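Local coordinates for protein carbohydrate deacetylase Agd3 (Neosartorya fumigata, PDB 6NWZ) that probably removes acetyl groups from the fungal exopolysaccharide galactosaminogalactan, a de-N-acetylation required for Aspergillus fumigatus biofilm formation, at residues C136-V141 with G168-P173; V141-S146 with A189-T194; T182-Q187 with A197-V202. All blocks are in the same frame, centred on the assembly; numbering follows the deposited sequence.

Interaction 1 (C136-V141 with G168-P173)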
ATOM      1  N   CYS A 136      -7.148 -22.307 -20.368  1.00 61.66           N
ATOM      2  CA  CYS A 136      -7.486 -20.891 -20.440  1.00 66.17           C
ATOM      3  C   CYS A 136      -6.821 -20.203 -21.624  1.00 67.24           C
ATOM      4  O   CYS A 136      -7.415 -20.078 -22.701  1.00 56.04           O
ATOM      5  CB  CYS A 136      -7.087 -20.193 -19.141  1.00 79.79           C
ATOM      6  SG  CYS A 136      -5.350 -19.711 -19.005  1.00 82.97           S
ATOM      7  N   CYS A 137      -5.585 -19.754 -21.415  1.00 72.15           N
ATOM      8  CA  CYS A 137      -4.810 -19.017 -22.397  1.00 72.83           C
ATOM      9  C   CYS A 137      -3.335 -19.273 -22.131  1.00 68.57           C
ATOM     10  O   CYS A 137      -2.895 -19.254 -20.977  1.00 47.49           O
ATOM     11  CB  CYS A 137      -5.108 -17.517 -22.330  1.00 71.66           C
ATOM     12  SG  CYS A 137      -6.837 -17.098 -22.622  1.00 74.84           S
ATOM     13  N   ASN A 138      -2.580 -19.505 -23.197  1.00 71.46           N
ATOM     14  CA  ASN A 138      -1.152 -19.766 -23.075  1.00 60.43           C
ATOM     15  C   ASN A 138      -0.420 -18.477 -22.704  1.00 51.81           C
ATOM     16  O   ASN A 138      -1.021 -17.464 -22.334  1.00 67.04           O
ATOM     17  CB  ASN A 138      -0.615 -20.375 -24.366  1.00 63.85           C
ATOM     18  CG  ASN A 138      -1.294 -21.678 -24.719  1.00 60.44           C
ATOM     19  OD1 ASN A 138      -1.675 -22.450 -23.838  1.00 70.73           O
ATOM     20  ND2 ASN A 138      -1.460 -21.928 -26.013  1.00 44.40           N
ATOM     21  N   THR A 139       0.907 -18.516 -22.794  1.00 55.02           N
ATOM     22  CA  THR A 139       1.723 -17.350 -22.481  1.00 55.91           C
ATOM     23  C   THR A 139       1.442 -16.233 -23.478  1.00 57.67           C
ATOM     24  O   THR A 139       1.402 -16.463 -24.690  1.00 66.70           O
ATOM     25  CB  THR A 139       3.209 -17.714 -22.501  1.00 60.39           C
ATOM     26  OG1 THR A 139       3.435 -18.881 -21.698  1.00 78.67           O
ATOM     27  CG2 THR A 139       4.050 -16.570 -21.957  1.00 51.36           C
ATOM     28  N   GLY A 140       1.239 -15.021 -22.966  1.00 66.30           N
ATOM     29  CA  GLY A 140       0.978 -13.875 -23.810  1.00 62.02           C
ATOM     30  C   GLY A 140      -0.402 -13.816 -24.421  1.00 58.18           C
ATOM     31  O   GLY A 140      -0.672 -12.896 -25.202  1.00 60.82           O
ATOM     32  N   VAL A 141      -1.282 -14.762 -24.104  1.00 60.36           N
ATOM     33  CA  VAL A 141      -2.651 -14.774 -24.606  1.00 52.22           C
ATOM     34  C   VAL A 141      -3.546 -14.162 -23.537  1.00 57.55           C
ATOM     35  O   VAL A 141      -3.659 -14.694 -22.423  1.00 62.84           O
ATOM     36  CB  VAL A 141      -3.109 -16.195 -24.973  1.00 48.51           C
ATOM     37  CG1 VAL A 141      -4.484 -16.160 -25.629  1.00 44.84           C
ATOM     38  CG2 VAL A 141      -2.093 -16.870 -25.890  1.00 38.59           C
ATOM     39  N   GLY A 168      -1.385 -14.925 -17.455  1.00 42.57           N
ATOM     40  CA  GLY A 168      -0.555 -15.551 -16.456  1.00 31.24           C
ATOM     41  C   GLY A 168      -1.308 -16.332 -15.403  1.00 46.75           C
ATOM     42  O   GLY A 168      -0.692 -17.120 -14.680  1.00 55.53           O
ATOM     43  N   LEU A 169      -2.615 -16.134 -15.289  1.00 47.47           N
ATOM     44  CA  LEU A 169      -3.442 -16.870 -14.344  1.00 30.99           C
ATOM     45  C   LEU A 169      -4.208 -17.940 -15.110  1.00 37.47           C
ATOM     46  O   LEU A 169      -5.032 -17.619 -15.974  1.00 39.27           O
ATOM     47  CB  LEU A 169      -4.408 -15.935 -13.617  1.00 33.43           C
ATOM     48  CG  LEU A 169      -3.809 -14.773 -12.824  1.00 35.21           C
ATOM     49  CD1 LEU A 169      -4.910 -13.889 -12.242  1.00 31.14           C
ATOM     50  CD2 LEU A 169      -2.900 -15.299 -11.726  1.00 29.21           C
ATOM     51  N   TRP A 170      -3.928 -19.204 -14.807  1.00 30.70           N
ATOM     52  CA  TRP A 170      -4.650 -20.289 -15.456  1.00 35.44           C
ATOM     53  C   TRP A 170      -6.094 -20.306 -14.967  1.00 46.04           C
ATOM     54  O   TRP A 170      -6.346 -20.268 -13.758  1.00 56.13           O
ATOM     55  CB  TRP A 170      -3.964 -21.624 -15.169  1.00 30.72           C
ATOM     56  CG  TRP A 170      -4.383 -22.726 -16.088  1.00 41.15           C
ATOM     57  CD1 TRP A 170      -5.201 -23.776 -15.791  1.00 46.46           C
ATOM     58  CD2 TRP A 170      -4.006 -22.886 -17.462  1.00 48.46           C
ATOM     59  NE1 TRP A 170      -5.356 -24.583 -16.895  1.00 49.22           N
ATOM     60  CE2 TRP A 170      -4.634 -24.057 -17.933  1.00 46.82           C
ATOM     61  CE3 TRP A 170      -3.197 -22.155 -18.338  1.00 44.54           C
ATOM     62  CZ2 TRP A 170      -4.478 -24.511 -19.240  1.00 40.31           C
ATOM     63  CZ3 TRP A 170      -3.048 -22.605 -19.636  1.00 47.69           C
ATOM     64  CH2 TRP A 170      -3.684 -23.773 -20.075  1.00 54.48           C
ATOM     65  N   HIS A 171      -7.045 -20.349 -15.903  1.00 34.38           N
ATOM     66  CA  HIS A 171      -8.463 -20.377 -15.557  1.00 39.49           C
ATOM     67  C   HIS A 171      -9.189 -21.381 -16.448  1.00 37.16           C
ATOM     68  O   HIS A 171      -8.604 -21.987 -17.348  1.00 58.71           O
ATOM     69  CB  HIS A 171      -9.089 -18.985 -15.664  1.00 37.27           C
ATOM     70  CG  HIS A 171      -8.815 -18.295 -16.963  1.00 40.89           C
ATOM     71  ND1 HIS A 171      -7.651 -17.596 -17.203  1.00 41.07           N
ATOM     72  CD2 HIS A 171      -9.557 -18.192 -18.092  1.00 30.94           C
ATOM     73  CE1 HIS A 171      -7.687 -17.090 -18.424  1.00 31.70           C
ATOM     74  NE2 HIS A 171      -8.830 -17.440 -18.985  1.00 36.68           N
ATOM     75  N   TYR A 172     -10.479 -21.571 -16.176  1.00 38.53           N
ATOM     76  CA  TYR A 172     -11.298 -22.538 -16.907  1.00 32.47           C
ATOM     77  C   TYR A 172     -12.644 -21.900 -17.222  1.00 37.03           C
ATOM     78  O   TYR A 172     -13.500 -21.770 -16.331  1.00 35.35           O
ATOM     79  CB  TYR A 172     -11.495 -23.827 -16.115  1.00 26.07           C
ATOM     80  CG  TYR A 172     -10.234 -24.412 -15.522  1.00 51.87           C
ATOM     81  CD1 TYR A 172      -9.796 -24.022 -14.263  1.00 54.34           C
ATOM     82  CD2 TYR A 172      -9.491 -25.366 -16.211  1.00 41.90           C
ATOM     83  CE1 TYR A 172      -8.651 -24.552 -13.706  1.00 56.56           C
ATOM     84  CE2 TYR A 172      -8.338 -25.905 -15.659  1.00 56.08           C
ATOM     85  CZ  TYR A 172      -7.924 -25.491 -14.404  1.00 64.74           C
ATOM     86  OH  TYR A 172      -6.783 -26.013 -13.836  1.00 64.03           O
ATOM     87  N   PRO A 173     -12.865 -21.481 -18.465  1.00 34.73           N
ATOM     88  CA  PRO A 173     -14.187 -20.973 -18.848  1.00 34.48           C
ATOM     89  C   PRO A 173     -15.269 -21.999 -18.550  1.00 37.45           C
ATOM     90  O   PRO A 173     -15.137 -23.181 -18.876  1.00 40.20           O
ATOM     91  CB  PRO A 173     -14.039 -20.716 -20.349  1.00 32.63           C
ATOM     92  CG  PRO A 173     -12.578 -20.442 -20.529  1.00 27.46           C
ATOM     93  CD  PRO A 173     -11.879 -21.344 -19.550  1.00 31.31           C
TER
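Cys136 lies between two aromatic side chains, its sulfur serving both rings and a backbone N-H. His171 N donates to Cys136 SG over 3.6 Å, a long bond to the large, polarisable thiol sulfur. The same SG lies obliquely against the six-membered ring of Trp170, 3.9 Å from its centroid, a cysteine sulfur-aromatic contact, while the backbone N of Cys136 sits over one face of that indole, displaced toward its rim. SG also lies over the imidazole face of His171, 3.9 Å from its centroid. A small, polarisable side chain suits a place between two rings, and its chi1 of 82°, which sets SG between the backbone N and the carbonyl carbon, carries the sulfur toward both. Asn138 comes no closer than the indole edge, where its OD1 approaches CZ3 of Trp170 at 4.4 Å.

The imidazole is held at both nitrogens. Its ND1 donates to Leu169 O (2.9 Å), nearly in the ring plane, and NE2 pairs with OE1 of Gln143; this grip fixes the ring's rotation against Cys136. Both segments are loops, one leading to strand 144-147 and the other to strand 174-176, while Leu169 turns away to pack on helix 224-237.

Interaction 2 (V141-S146 with A189-T194); sequences VEQLLS and APNAVT
Hydrogen bonds from backbone and amide groups join Val141-Ser146 to Ala189-Thr194. Ala189 N donates to Leu144 O at 2.7 Å and is nearly straight (171°), the one direct backbone bond between the segments. Two carboxamides add to it: Asn191 ND2 reaches Glu142 O at 3.1 Å, with the acceptor in the plane of the Asn191 amide, and Gln143 NE2 reaches Ala189 O at 3.2 Å. Their planes are stacked, only 11° apart. An extended Gln143 chain, with CG anti to the backbone N (chi1 -174°), lets the amide span the gap, and its OE1 is taken by His171.

Asn191 also organises its own loop, because its OD1 accepts from Thr194 N at 2.8 Å in an Asx motif; asparagine suits the place by donating across the contact while accepting within the turn. One water bridges Leu144 N and Pro190 O.

Apolar contacts are few. Val141 CG1 meets Val193 CG2 at 4.0 Å, the two side chains crossing at about a right angle, and the Leu144 and Ala189 CB atoms touch. The contact lies at the surface, where the loop following strand 182-188 runs beside the chain leading into strand 144-147.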
ATOM      1  N   VAL A 141      -1.282 -14.762 -24.104  1.00 60.36           N
ATOM      2  CA  VAL A 141      -2.651 -14.774 -24.606  1.00 52.22           C
ATOM      3  C   VAL A 141      -3.546 -14.162 -23.537  1.00 57.55           C
ATOM      4  O   VAL A 141      -3.659 -14.694 -22.423  1.00 62.84           O
ATOM      5  CB  VAL A 141      -3.109 -16.195 -24.973  1.00 48.51           C
ATOM      6  CG1 VAL A 141      -4.484 -16.160 -25.629  1.00 44.84           C
ATOM      7  CG2 VAL A 141      -2.093 -16.870 -25.890  1.00 38.59           C
ATOM      8  N   GLU A 142      -4.175 -13.041 -23.873  1.00 50.50           N
ATOM      9  CA  GLU A 142      -5.001 -12.295 -22.937  1.00 50.28           C
ATOM     10  C   GLU A 142      -6.450 -12.761 -23.005  1.00 46.24           C
ATOM     11  O   GLU A 142      -6.953 -13.117 -24.073  1.00 47.12           O
ATOM     12  CB  GLU A 142      -4.915 -10.797 -23.244  1.00 42.90           C
ATOM     13  CG  GLU A 142      -5.858  -9.924 -22.439  1.00 39.01           C
ATOM     14  CD  GLU A 142      -5.436  -9.803 -20.992  1.00 51.04           C
ATOM     15  OE1 GLU A 142      -4.452  -9.082 -20.728  1.00 46.29           O
ATOM     16  OE2 GLU A 142      -6.079 -10.438 -20.125  1.00 56.80           O
ATOM     17  N   GLN A 143      -7.108 -12.777 -21.847  1.00 37.35           N
ATOM     18  CA  GLN A 143      -8.556 -12.936 -21.775  1.00 39.66           C
ATOM     19  C   GLN A 143      -9.060 -12.002 -20.692  1.00 40.94           C
ATOM     20  O   GLN A 143      -8.694 -12.154 -19.523  1.00 46.82           O
ATOM     21  CB  GLN A 143      -8.968 -14.382 -21.477  1.00 35.29           C
ATOM     22  CG  GLN A 143     -10.477 -14.600 -21.537  1.00 38.88           C
ATOM     23  CD  GLN A 143     -10.862 -16.065 -21.619  1.00 44.05           C
ATOM     24  OE1 GLN A 143     -10.285 -16.909 -20.936  1.00 51.88           O
ATOM     25  NE2 GLN A 143     -11.837 -16.375 -22.466  1.00 39.90           N
ATOM     26  N   LEU A 144      -9.885 -11.036 -21.080  1.00 36.80           N
ATOM     27  CA  LEU A 144     -10.360 -10.035 -20.141  1.00 39.80           C
ATOM     28  C   LEU A 144     -11.401 -10.628 -19.203  1.00 40.70           C
ATOM     29  O   LEU A 144     -12.216 -11.465 -19.602  1.00 33.38           O
ATOM     30  CB  LEU A 144     -10.936  -8.836 -20.887  1.00 24.29           C
ATOM     31  CG  LEU A 144      -9.879  -8.079 -21.692  1.00 25.43           C
ATOM     32  CD1 LEU A 144     -10.448  -6.783 -22.211  1.00 25.87           C
ATOM     33  CD2 LEU A 144      -8.642  -7.824 -20.843  1.00 24.88           C
ATOM     34  N   LEU A 145     -11.358 -10.190 -17.948  1.00 42.59           N
ATOM     35  CA  LEU A 145     -12.244 -10.660 -16.893  1.00 29.35           C
ATOM     36  C   LEU A 145     -12.903  -9.457 -16.236  1.00 31.00           C
ATOM     37  O   LEU A 145     -12.274  -8.407 -16.082  1.00 37.75           O
ATOM     38  CB  LEU A 145     -11.464 -11.478 -15.854  1.00 20.15           C
ATOM     39  CG  LEU A 145     -12.028 -11.671 -14.444  1.00 19.23           C
ATOM     40  CD1 LEU A 145     -13.269 -12.519 -14.486  1.00 26.46           C
ATOM     41  CD2 LEU A 145     -10.995 -12.315 -13.552  1.00 25.44           C
ATOM     42  N   SER A 146     -14.169  -9.606 -15.854  1.00 25.04           N
ATOM     43  CA  SER A 146     -14.880  -8.506 -15.219  1.00 32.60           C
ATOM     44  C   SER A 146     -16.009  -9.052 -14.361  1.00 30.93           C
ATOM     45  O   SER A 146     -16.606 -10.083 -14.682  1.00 39.27           O
ATOM     46  CB  SER A 146     -15.450  -7.539 -16.255  1.00 20.01           C
ATOM     47  OG  SER A 146     -16.546  -8.142 -16.914  1.00 31.84           O
ATOM     48  N   ALA A 189     -14.365 -12.493 -20.917  1.00 34.54           N
ATOM     49  CA  ALA A 189     -14.679 -11.908 -22.203  1.00 32.66           C
ATOM     50  C   ALA A 189     -14.170 -12.803 -23.330  1.00 40.72           C
ATOM     51  O   ALA A 189     -13.254 -13.606 -23.135  1.00 33.21           O
ATOM     52  CB  ALA A 189     -14.060 -10.517 -22.316  1.00 26.12           C
ATOM     53  N   PRO A 190     -14.762 -12.697 -24.517  1.00 51.91           N
ATOM     54  CA  PRO A 190     -14.206 -13.404 -25.675  1.00 53.19           C
ATOM     55  C   PRO A 190     -12.806 -12.903 -25.995  1.00 51.46           C
ATOM     56  O   PRO A 190     -12.406 -11.799 -25.616  1.00 49.67           O
ATOM     57  CB  PRO A 190     -15.192 -13.076 -26.803  1.00 41.91           C
ATOM     58  CG  PRO A 190     -16.468 -12.739 -26.098  1.00 42.24           C
ATOM     59  CD  PRO A 190     -16.055 -12.061 -24.825  1.00 45.71           C
ATOM     60  N   ASN A 191     -12.046 -13.743 -26.698  1.00 51.39           N
ATOM     61  CA  ASN A 191     -10.681 -13.392 -27.064  1.00 51.59           C
ATOM     62  C   ASN A 191     -10.262 -14.129 -28.329  1.00 62.42           C
ATOM     63  O   ASN A 191     -11.110 -14.483 -29.152  1.00 67.78           O
ATOM     64  CB  ASN A 191      -9.716 -13.700 -25.915  1.00 64.28           C
ATOM     65  CG  ASN A 191      -9.676 -15.176 -25.560  1.00 65.36           C
ATOM     66  OD1 ASN A 191     -10.559 -15.943 -25.942  1.00 71.10           O
ATOM     67  ND2 ASN A 191      -8.650 -15.578 -24.816  1.00 51.11           N
ATOM     68  N   ALA A 192      -8.956 -14.363 -28.487  1.00 64.19           N
ATOM     69  CA  ALA A 192      -8.465 -15.029 -29.690  1.00 56.73           C
ATOM     70  C   ALA A 192      -8.798 -16.515 -29.695  1.00 64.45           C
ATOM     71  O   ALA A 192      -8.984 -17.102 -30.766  1.00 76.97           O
ATOM     72  CB  ALA A 192      -6.956 -14.829 -29.821  1.00 41.43           C
ATOM     73  N   VAL A 193      -8.873 -17.138 -28.523  1.00 67.75           N
ATOM     74  CA  VAL A 193      -9.164 -18.566 -28.439  1.00 67.26           C
ATOM     75  C   VAL A 193     -10.666 -18.825 -28.409  1.00 61.57           C
ATOM     76  O   VAL A 193     -11.149 -19.762 -29.050  1.00 56.09           O
ATOM     77  CB  VAL A 193      -8.462 -19.172 -27.204  1.00 70.90           C
ATOM     78  CG1 VAL A 193      -8.652 -20.682 -27.165  1.00 72.91           C
ATOM     79  CG2 VAL A 193      -6.984 -18.812 -27.197  1.00 68.87           C
ATOM     80  N   THR A 194     -11.422 -18.007 -27.679  1.00 68.55           N
ATOM     81  CA  THR A 194     -12.852 -18.208 -27.487  1.00 56.62           C
ATOM     82  C   THR A 194     -13.641 -17.118 -28.198  1.00 61.43           C
ATOM     83  O   THR A 194     -13.275 -15.939 -28.154  1.00 66.38           O
ATOM     84  CB  THR A 194     -13.219 -18.206 -26.000  1.00 61.54           C
ATOM     85  OG1 THR A 194     -12.218 -18.911 -25.255  1.00 70.08           O
ATOM     86  CG2 THR A 194     -14.565 -18.884 -25.789  1.00 63.76           C
TER
HETATM   87  O   HOH W   1     -10.543 -10.673 -23.899  1.00 35.43           O

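Interaction 3 (T182-Q187 with A197-V202); sequences TKEIAQ and ASTAAV
Strands 182-187 and 198-202 run antiparallel but strongly twisted, their directions 126° apart, and the register slips by one residue on each side of Ala186, giving beta bulges. At the bulge Ala201 O accepts from Ile185 N at 3.0 Å and, weakly, from Ala186 N, while Ala200 N returns a bond to Ala186 O from above that carbonyl's plane.

Short alanine side chains suit the close approach of the strands here: the CB of Ala186 packs against the CB atoms of both Ala200 and Ala201, the latter at 3.8 Å, and Ile185 CG1 adds its methylene to Ala201 CB.

On the face shared by Glu184, Gln187, Thr199 and Val202, the first three form a polar cluster. Thr199 OG1 donates to Glu184 OE1 at 2.6 Å, nearly along the C-O axis, and Gln187 NE2 meets Glu184 OE2 on its syn side at 2.7 Å. With both oxygens engaged, the carboxylate is fixed in rotation. Glu184 gets there as an extended chain, CG anti to the backbone N (chi1 161°). As an apolar neighbour, Val202 CB packs on Thr182 CG2 at 3.6 Å. Lys183 instead forms salt bridges to Asp149 and Asp152. The arrangement is a bulged beta hairpin within the CBM87 region, probably a carbohydrate-binding module.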
ATOM      1  N   THR A 182     -27.185 -21.607  -8.599  1.00 37.50           N
ATOM      2  CA  THR A 182     -25.892 -21.026  -8.929  1.00 26.31           C
ATOM      3  C   THR A 182     -26.104 -19.800  -9.803  1.00 29.54           C
ATOM      4  O   THR A 182     -26.772 -19.882 -10.838  1.00 44.13           O
ATOM      5  CB  THR A 182     -25.002 -22.044  -9.658  1.00 33.75           C
ATOM      6  OG1 THR A 182     -24.819 -23.207  -8.837  1.00 30.23           O
ATOM      7  CG2 THR A 182     -23.649 -21.437  -9.989  1.00 29.04           C
ATOM      8  N   LYS A 183     -25.534 -18.669  -9.385  1.00 29.73           N
ATOM      9  CA  LYS A 183     -25.550 -17.433 -10.154  1.00 27.49           C
ATOM     10  C   LYS A 183     -24.129 -17.060 -10.554  1.00 32.95           C
ATOM     11  O   LYS A 183     -23.154 -17.469  -9.919  1.00 39.05           O
ATOM     12  CB  LYS A 183     -26.174 -16.279  -9.359  1.00 25.09           C
ATOM     13  CG  LYS A 183     -25.318 -15.811  -8.195  1.00 30.97           C
ATOM     14  CD  LYS A 183     -26.009 -14.724  -7.401  1.00 34.27           C
ATOM     15  CE  LYS A 183     -26.116 -13.440  -8.193  1.00 32.56           C
ATOM     16  NZ  LYS A 183     -26.686 -12.356  -7.351  1.00 28.01           N
ATOM     17  N   GLU A 184     -24.022 -16.265 -11.615  1.00 27.81           N
ATOM     18  CA  GLU A 184     -22.740 -15.802 -12.128  1.00 27.34           C
ATOM     19  C   GLU A 184     -22.449 -14.400 -11.603  1.00 33.14           C
ATOM     20  O   GLU A 184     -23.320 -13.525 -11.650  1.00 38.40           O
ATOM     21  CB  GLU A 184     -22.743 -15.811 -13.658  1.00 29.46           C
ATOM     22  CG  GLU A 184     -21.665 -14.943 -14.288  1.00 24.79           C
ATOM     23  CD  GLU A 184     -21.666 -15.005 -15.805  1.00 44.79           C
ATOM     24  OE1 GLU A 184     -21.494 -16.110 -16.369  1.00 41.94           O
ATOM     25  OE2 GLU A 184     -21.835 -13.943 -16.437  1.00 62.82           O
ATOM     26  N   ILE A 185     -21.235 -14.196 -11.094  1.00 27.10           N
ATOM     27  CA  ILE A 185     -20.802 -12.878 -10.643  1.00 33.46           C
ATOM     28  C   ILE A 185     -19.641 -12.325 -11.456  1.00 40.91           C
ATOM     29  O   ILE A 185     -19.402 -11.106 -11.413  1.00 43.11           O
ATOM     30  CB  ILE A 185     -20.437 -12.882  -9.141  1.00 24.43           C
ATOM     31  CG1 ILE A 185     -19.178 -13.713  -8.898  1.00 19.13           C
ATOM     32  CG2 ILE A 185     -21.585 -13.408  -8.297  1.00 20.32           C
ATOM     33  CD1 ILE A 185     -18.607 -13.556  -7.507  1.00 27.40           C
ATOM     34  N   ALA A 186     -18.901 -13.159 -12.186  1.00 34.22           N
ATOM     35  CA  ALA A 186     -17.803 -12.708 -13.028  1.00 33.14           C
ATOM     36  C   ALA A 186     -17.845 -13.466 -14.346  1.00 31.74           C
ATOM     37  O   ALA A 186     -18.398 -14.566 -14.438  1.00 29.95           O
ATOM     38  CB  ALA A 186     -16.441 -12.901 -12.349  1.00 31.58           C
ATOM     39  N   GLN A 187     -17.232 -12.876 -15.367  1.00 39.44           N
ATOM     40  CA  GLN A 187     -17.393 -13.380 -16.723  1.00 35.68           C
ATOM     41  C   GLN A 187     -16.102 -13.183 -17.506  1.00 34.64           C
ATOM     42  O   GLN A 187     -15.489 -12.112 -17.439  1.00 36.72           O
ATOM     43  CB  GLN A 187     -18.565 -12.667 -17.408  1.00 35.07           C
ATOM     44  CG  GLN A 187     -18.860 -13.098 -18.820  1.00 46.38           C
ATOM     45  CD  GLN A 187     -20.143 -12.485 -19.344  1.00 41.89           C
ATOM     46  OE1 GLN A 187     -20.118 -11.591 -20.189  1.00 49.73           O
ATOM     47  NE2 GLN A 187     -21.271 -12.965 -18.843  1.00 28.46           N
ATOM     48  N   ALA A 197     -18.459 -15.279 -24.545  1.00 38.57           N
ATOM     49  CA  ALA A 197     -18.198 -15.085 -23.131  1.00 33.61           C
ATOM     50  C   ALA A 197     -18.477 -16.375 -22.359  1.00 38.80           C
ATOM     51  O   ALA A 197     -19.079 -17.324 -22.870  1.00 53.65           O
ATOM     52  CB  ALA A 197     -19.041 -13.935 -22.583  1.00 35.66           C
ATOM     53  N   SER A 198     -18.028 -16.402 -21.109  1.00 36.63           N
ATOM     54  CA  SER A 198     -18.165 -17.592 -20.283  1.00 37.16           C
ATOM     55  C   SER A 198     -18.098 -17.188 -18.818  1.00 37.92           C
ATOM     56  O   SER A 198     -17.702 -16.071 -18.474  1.00 32.82           O
ATOM     57  CB  SER A 198     -17.086 -18.630 -20.610  1.00 26.65           C
ATOM     58  OG  SER A 198     -15.791 -18.083 -20.439  1.00 46.10           O
ATOM     59  N   THR A 199     -18.478 -18.128 -17.956  1.00 40.75           N
ATOM     60  CA  THR A 199     -18.552 -17.878 -16.524  1.00 40.76           C
ATOM     61  C   THR A 199     -17.177 -17.999 -15.881  1.00 34.73           C
ATOM     62  O   THR A 199     -16.453 -18.972 -16.115  1.00 38.33           O
ATOM     63  CB  THR A 199     -19.521 -18.857 -15.869  1.00 43.94           C
ATOM     64  OG1 THR A 199     -20.851 -18.599 -16.339  1.00 44.92           O
ATOM     65  CG2 THR A 199     -19.475 -18.714 -14.358  1.00 31.23           C
ATOM     66  N   ALA A 200     -16.827 -17.016 -15.054  1.00 29.71           N
ATOM     67  CA  ALA A 200     -15.543 -16.994 -14.371  1.00 25.75           C
ATOM     68  C   ALA A 200     -15.641 -17.197 -12.870  1.00 30.13           C
ATOM     69  O   ALA A 200     -14.712 -17.744 -12.276  1.00 22.99           O
ATOM     70  CB  ALA A 200     -14.823 -15.670 -14.641  1.00 24.45           C
ATOM     71  N   ALA A 201     -16.733 -16.771 -12.242  1.00 33.90           N
ATOM     72  CA  ALA A 201     -16.925 -16.989 -10.817  1.00 34.16           C
ATOM     73  C   ALA A 201     -18.419 -17.054 -10.537  1.00 30.55           C
ATOM     74  O   ALA A 201     -19.220 -16.417 -11.225  1.00 33.47           O
ATOM     75  CB  ALA A 201     -16.255 -15.892  -9.978  1.00 22.53           C
ATOM     76  N   VAL A 202     -18.787 -17.844  -9.528  1.00 30.71           N
ATOM     77  CA  VAL A 202     -20.181 -18.110  -9.207  1.00 37.85           C
ATOM     78  C   VAL A 202     -20.390 -17.971  -7.704  1.00 32.69           C
ATOM     79  O   VAL A 202     -19.443 -17.935  -6.918  1.00 37.77           O
ATOM     80  CB  VAL A 202     -20.642 -19.509  -9.671  1.00 34.69           C
ATOM     81  CG1 VAL A 202     -20.532 -19.645 -11.178  1.00 24.72           C
ATOM     82  CG2 VAL A 202     -19.841 -20.603  -8.972  1.00 30.06           C
TER

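Overall arrangement
All three contacts fall within the CBM87 region, on one side of the chain's centre. Interactions 1 and 2 lie about 9 Å apart between centres, and interaction 3 about 14 Å from interaction 2 and 16 Å from interaction 1. Along the chain, interaction 1 closes before interaction 3 opens, whereas the segments of interaction 2 alternate with those of both. Interaction 2 therefore links the others, through Gln143 to interaction 1 and through neighbouring strands 144-147 and 182-188 to interaction 3. Loops and hairpin thus form one continuous patch of the probable carbohydrate-binding module. Interactions 1 and 2 lie away from the zinc sites; in interaction 3 the Lys183 side chain is about 9 Å from that of zinc ligand Glu210.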